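Local coordinates for putative sugar binding protein (Geobacillus stearothermophilus, PDB 6GUQ) that binds glucose or galactose in the cleft between its two lobes and probably serves as a solute-binding protein for sugar uptake, at residues W45-K50 with Q267-M272. Residues are numbered along the deposited sequence; the frame is centred on the assembly and turned at random.
Sequences WRLVEK and QEPYEM. With BGC (beta-D-glucopyranose), chain B.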
ATOM      1  N   TRP A  45       5.533  -5.752   3.499  1.00 63.81           N
ATOM      2  CA  TRP A  45       5.644  -5.503   4.929  1.00 63.70           C
ATOM      3  C   TRP A  45       6.969  -5.990   5.498  1.00 66.34           C
ATOM      4  O   TRP A  45       7.472  -5.407   6.467  1.00 73.07           O
ATOM      5  CB  TRP A  45       4.460  -6.140   5.648  1.00 62.07           C
ATOM      6  CG  TRP A  45       3.288  -5.281   5.472  1.00 63.51           C
ATOM      7  CD1 TRP A  45       2.229  -5.491   4.646  1.00 60.68           C
ATOM      8  CD2 TRP A  45       3.074  -4.002   6.087  1.00 67.77           C
ATOM      9  NE1 TRP A  45       1.349  -4.433   4.726  1.00 63.45           N
ATOM     10  CE2 TRP A  45       1.848  -3.507   5.606  1.00 64.70           C
ATOM     11  CE3 TRP A  45       3.800  -3.236   7.001  1.00 62.11           C
ATOM     12  CZ2 TRP A  45       1.328  -2.286   6.014  1.00 61.03           C
ATOM     13  CZ3 TRP A  45       3.284  -2.021   7.406  1.00 63.67           C
ATOM     14  CH2 TRP A  45       2.060  -1.556   6.912  1.00 64.25           C
ATOM     15  N   ARG A  46       7.564  -7.023   4.904  1.00 64.12           N
ATOM     16  CA  ARG A  46       8.891  -7.446   5.340  1.00 66.56           C
ATOM     17  C   ARG A  46       9.924  -6.357   5.104  1.00 67.94           C
ATOM     18  O   ARG A  46      10.896  -6.251   5.866  1.00 72.93           O
ATOM     19  CB  ARG A  46       9.302  -8.741   4.631  1.00 68.52           C
ATOM     20  CG  ARG A  46       8.497  -9.946   5.079  1.00 70.29           C
ATOM     21  CD  ARG A  46       8.509 -10.083   6.593  1.00 71.00           C
ATOM     22  NE  ARG A  46       7.914 -11.339   7.047  1.00 78.35           N
ATOM     23  CZ  ARG A  46       7.969 -11.782   8.303  1.00 78.77           C
ATOM     24  NH1 ARG A  46       8.597 -11.074   9.233  1.00 76.20           N
ATOM     25  NH2 ARG A  46       7.397 -12.932   8.636  1.00 77.41           N
ATOM     26  N   LEU A  47       9.736  -5.530   4.074  1.00 64.49           N
ATOM     27  CA  LEU A  47      10.636  -4.393   3.889  1.00 66.83           C
ATOM     28  C   LEU A  47      10.401  -3.328   4.960  1.00 64.95           C
ATOM     29  O   LEU A  47      11.356  -2.728   5.467  1.00 66.04           O
ATOM     30  CB  LEU A  47      10.462  -3.812   2.488  1.00 67.36           C
ATOM     31  CG  LEU A  47      11.086  -4.645   1.361  1.00 73.13           C
ATOM     32  CD1 LEU A  47      10.461  -4.278   0.017  1.00 65.23           C
ATOM     33  CD2 LEU A  47      12.611  -4.456   1.331  1.00 70.59           C
ATOM     34  N   VAL A  48       9.135  -3.084   5.315  1.00 63.56           N
ATOM     35  CA  VAL A  48       8.822  -2.176   6.416  1.00 65.89           C
ATOM     36  C   VAL A  48       9.496  -2.656   7.696  1.00 68.28           C
ATOM     37  O   VAL A  48      10.128  -1.876   8.420  1.00 64.78           O
ATOM     38  CB  VAL A  48       7.297  -2.053   6.595  1.00 64.74           C
ATOM     39  CG1 VAL A  48       6.968  -1.289   7.869  1.00 59.94           C
ATOM     40  CG2 VAL A  48       6.653  -1.401   5.379  1.00 62.75           C
ATOM     41  N   GLU A  49       9.400  -3.958   7.972  1.00 68.77           N
ATOM     42  CA  GLU A  49      10.016  -4.507   9.174  1.00 67.30           C
ATOM     43  C   GLU A  49      11.522  -4.275   9.190  1.00 67.48           C
ATOM     44  O   GLU A  49      12.086  -3.955  10.240  1.00 68.59           O
ATOM     45  CB  GLU A  49       9.690  -5.994   9.290  1.00 70.22           C
ATOM     46  CG  GLU A  49      10.131  -6.618  10.593  1.00 70.14           C
ATOM     47  CD  GLU A  49      10.003  -8.122  10.588  1.00 76.73           C
ATOM     48  OE1 GLU A  49       9.985  -8.716   9.482  1.00 78.58           O
ATOM     49  OE2 GLU A  49       9.907  -8.712  11.685  1.00 77.44           O
ATOM     50  N   LYS A  50      12.194  -4.411   8.041  1.00 67.22           N
ATOM     51  CA  LYS A  50      13.643  -4.204   8.021  1.00 63.60           C
ATOM     52  C   LYS A  50      14.008  -2.783   8.437  1.00 69.21           C
ATOM     53  O   LYS A  50      14.964  -2.577   9.201  1.00 66.15           O
ATOM     54  CB  LYS A  50      14.212  -4.518   6.639  1.00 67.49           C
ATOM     55  CG  LYS A  50      14.746  -5.948   6.518  1.00 76.81           C
ATOM     56  CD  LYS A  50      14.987  -6.371   5.072  1.00 78.94           C
ATOM     57  CE  LYS A  50      15.240  -7.872   4.978  1.00 81.70           C
ATOM     58  NZ  LYS A  50      15.039  -8.396   3.600  1.00 84.60           N
ATOM     59  N   GLN A 267       7.078   3.053  -3.903  1.00 61.07           N
ATOM     60  CA  GLN A 267       6.937   3.438  -2.498  1.00 56.86           C
ATOM     61  C   GLN A 267       8.250   3.191  -1.778  1.00 60.22           C
ATOM     62  O   GLN A 267       9.186   2.593  -2.319  1.00 65.08           O
ATOM     63  CB  GLN A 267       5.827   2.678  -1.773  1.00 59.43           C
ATOM     64  CG  GLN A 267       4.451   2.896  -2.328  1.00 59.55           C
ATOM     65  CD  GLN A 267       3.359   2.454  -1.379  1.00 58.44           C
ATOM     66  OE1 GLN A 267       2.807   3.268  -0.636  1.00 58.63           O
ATOM     67  NE2 GLN A 267       3.042   1.155  -1.389  1.00 53.75           N
ATOM     68  N   GLU A 268       8.309   3.649  -0.528  1.00 68.05           N
ATOM     69  CA  GLU A 268       9.504   3.546   0.304  1.00 64.79           C
ATOM     70  C   GLU A 268       9.169   2.782   1.582  1.00 63.48           C
ATOM     71  O   GLU A 268       9.091   3.372   2.669  1.00 63.15           O
ATOM     72  CB  GLU A 268      10.070   4.930   0.614  1.00 65.89           C
ATOM     73  CG  GLU A 268      10.666   5.645  -0.591  1.00 66.84           C
ATOM     74  CD  GLU A 268      11.802   4.856  -1.239  1.00 77.20           C
ATOM     75  OE1 GLU A 268      11.939   4.895  -2.492  1.00 78.73           O
ATOM     76  OE2 GLU A 268      12.558   4.195  -0.488  1.00 77.13           O
ATOM     77  N   PRO A 269       8.967   1.462   1.489  1.00 64.48           N
ATOM     78  CA  PRO A 269       8.576   0.711   2.696  1.00 61.33           C
ATOM     79  C   PRO A 269       9.670   0.643   3.750  1.00 60.67           C
ATOM     80  O   PRO A 269       9.363   0.689   4.947  1.00 58.54           O
ATOM     81  CB  PRO A 269       8.210  -0.674   2.141  1.00 63.29           C
ATOM     82  CG  PRO A 269       8.949  -0.774   0.855  1.00 63.28           C
ATOM     83  CD  PRO A 269       9.001   0.610   0.288  1.00 63.86           C
ATOM     84  N   TYR A 270      10.941   0.547   3.349  1.00 61.05           N
ATOM     85  CA  TYR A 270      12.018   0.555   4.330  1.00 61.99           C
ATOM     86  C   TYR A 270      12.086   1.901   5.047  1.00 66.56           C
ATOM     87  O   TYR A 270      12.110   1.961   6.287  1.00 62.09           O
ATOM     88  CB  TYR A 270      13.360   0.228   3.660  1.00 59.51           C
ATOM     89  CG  TYR A 270      14.558   0.227   4.611  1.00 66.23           C
ATOM     90  CD1 TYR A 270      15.172   1.423   5.002  1.00 72.63           C
ATOM     91  CD2 TYR A 270      15.077  -0.965   5.115  1.00 65.28           C
ATOM     92  CE1 TYR A 270      16.260   1.431   5.876  1.00 69.42           C
ATOM     93  CE2 TYR A 270      16.168  -0.970   5.988  1.00 68.83           C
ATOM     94  CZ  TYR A 270      16.750   0.232   6.363  1.00 69.88           C
ATOM     95  OH  TYR A 270      17.828   0.233   7.214  1.00 67.30           O
ATOM     96  N   GLU A 271      12.118   2.998   4.284  1.00 67.39           N
ATOM     97  CA  GLU A 271      12.250   4.303   4.916  1.00 67.54           C
ATOM     98  C   GLU A 271      11.022   4.649   5.744  1.00 63.30           C
ATOM     99  O   GLU A 271      11.144   5.327   6.767  1.00 64.00           O
ATOM    100  CB  GLU A 271      12.534   5.395   3.867  1.00 65.82           C
ATOM    101  CG  GLU A 271      13.813   5.143   3.044  1.00 76.78           C
ATOM    102  CD  GLU A 271      15.123   5.382   3.811  1.00 93.22           C
ATOM    103  OE1 GLU A 271      16.190   4.981   3.280  1.00 95.16           O
ATOM    104  OE2 GLU A 271      15.098   5.960   4.935  1.00 96.57           O
ATOM    105  N   MET A 272       9.837   4.193   5.354  1.00 61.28           N
ATOM    106  CA  MET A 272       8.713   4.525   6.222  1.00 63.06           C
ATOM    107  C   MET A 272       8.682   3.639   7.463  1.00 60.86           C
ATOM    108  O   MET A 272       8.198   4.074   8.507  1.00 54.98           O
ATOM    109  CB  MET A 272       7.380   4.494   5.452  1.00 59.35           C
ATOM    110  CG  MET A 272       6.788   3.163   5.073  1.00 61.35           C
ATOM    111  SD  MET A 272       5.166   3.378   4.248  1.00 62.20           S
ATOM    112  CE  MET A 272       5.619   3.648   2.525  1.00 58.44           C
TER
HETATM  113  C2  BGC B 401       0.350  -1.287   0.382  1.00 56.84           C
HETATM  114  C3  BGC B 401       0.152  -2.080   1.627  1.00 56.91           C
HETATM  115  C4  BGC B 401      -0.455  -3.403   1.276  1.00 56.37           C
HETATM  116  C5  BGC B 401       0.432  -4.183   0.332  1.00 57.40           C
HETATM  117  C6  BGC B 401      -0.305  -5.435  -0.044  1.00 58.33           C
HETATM  118  C1  BGC B 401       1.166  -2.032  -0.661  1.00 55.20           C
HETATM  119  O1  BGC B 401       1.053  -1.378  -1.849  1.00 52.10           O
HETATM  120  O2  BGC B 401       1.018  -0.030   0.614  1.00 50.30           O
HETATM  121  O3  BGC B 401      -0.852  -1.424   2.430  1.00 49.09           O
HETATM  122  O4  BGC B 401      -0.658  -4.227   2.421  1.00 57.67           O
HETATM  123  O5  BGC B 401       0.683  -3.422  -0.889  1.00 58.97           O
HETATM  124  O6  BGC B 401       0.574  -6.266  -0.739  1.00 54.82           O
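Pro269 packs against Leu47 and Val48 where helix 269-284 meets helix 43-59. The fold is that of a periplasmic binding protein, with two alpha/beta lobes and a sugar in the cleft between them. The proline ring lies beside Leu47, its CG 3.8 Å from Leu47 CB. Its CB meets Val48 CG2 at 3.7 Å. Val48 has CG1 anti to the backbone N (chi1 171°), which leaves CG2, beside that N, as the branch that meets the proline ring. The backbones also come close. Val48 CA gives a CA-H...O contact to Pro269 O at 3.3 Å, and Tyr270 CA gives another to Leu47 O at 3.5 Å. Further along, the Tyr270 ring lies obliquely against Lys50, with CE2 3.7 Å from Lys50 C.

From this junction both segments reach the bound glucose. Trp45 NE1 donates to BGC O4 at 3.1 Å, and O4 sits at the edge of the indole, near its plane. A phenylalanine in place of Trp45 has no ring N-H, and O4 would probably be held less firmly. Gln267 NE2 donates almost straight to BGC O2 (174°). The Gln267 chain runs extended beyond CG, which carries its amide to the sugar. Both residues also bind galactose in this protein.

Neighbours of both shells position these groups. Gln267 NE2 also bonds to Asp247, which hydrogen-bonds the sugar through OD2, and Gln267 OE1 bonds to Thr133. Trp45 is packed by Pro37, Glu38, Gln94 and Tyr65. One turn of helix is closed by Glu49 N bonding to Trp45 O. Arg46 forms a salt bridge to Asp41 through NE. Its NH1 forms another to Glu49 OE1 at 2.7 Å, in the guanidinium plane, on the syn side of the carboxylate but 25° out of its plane.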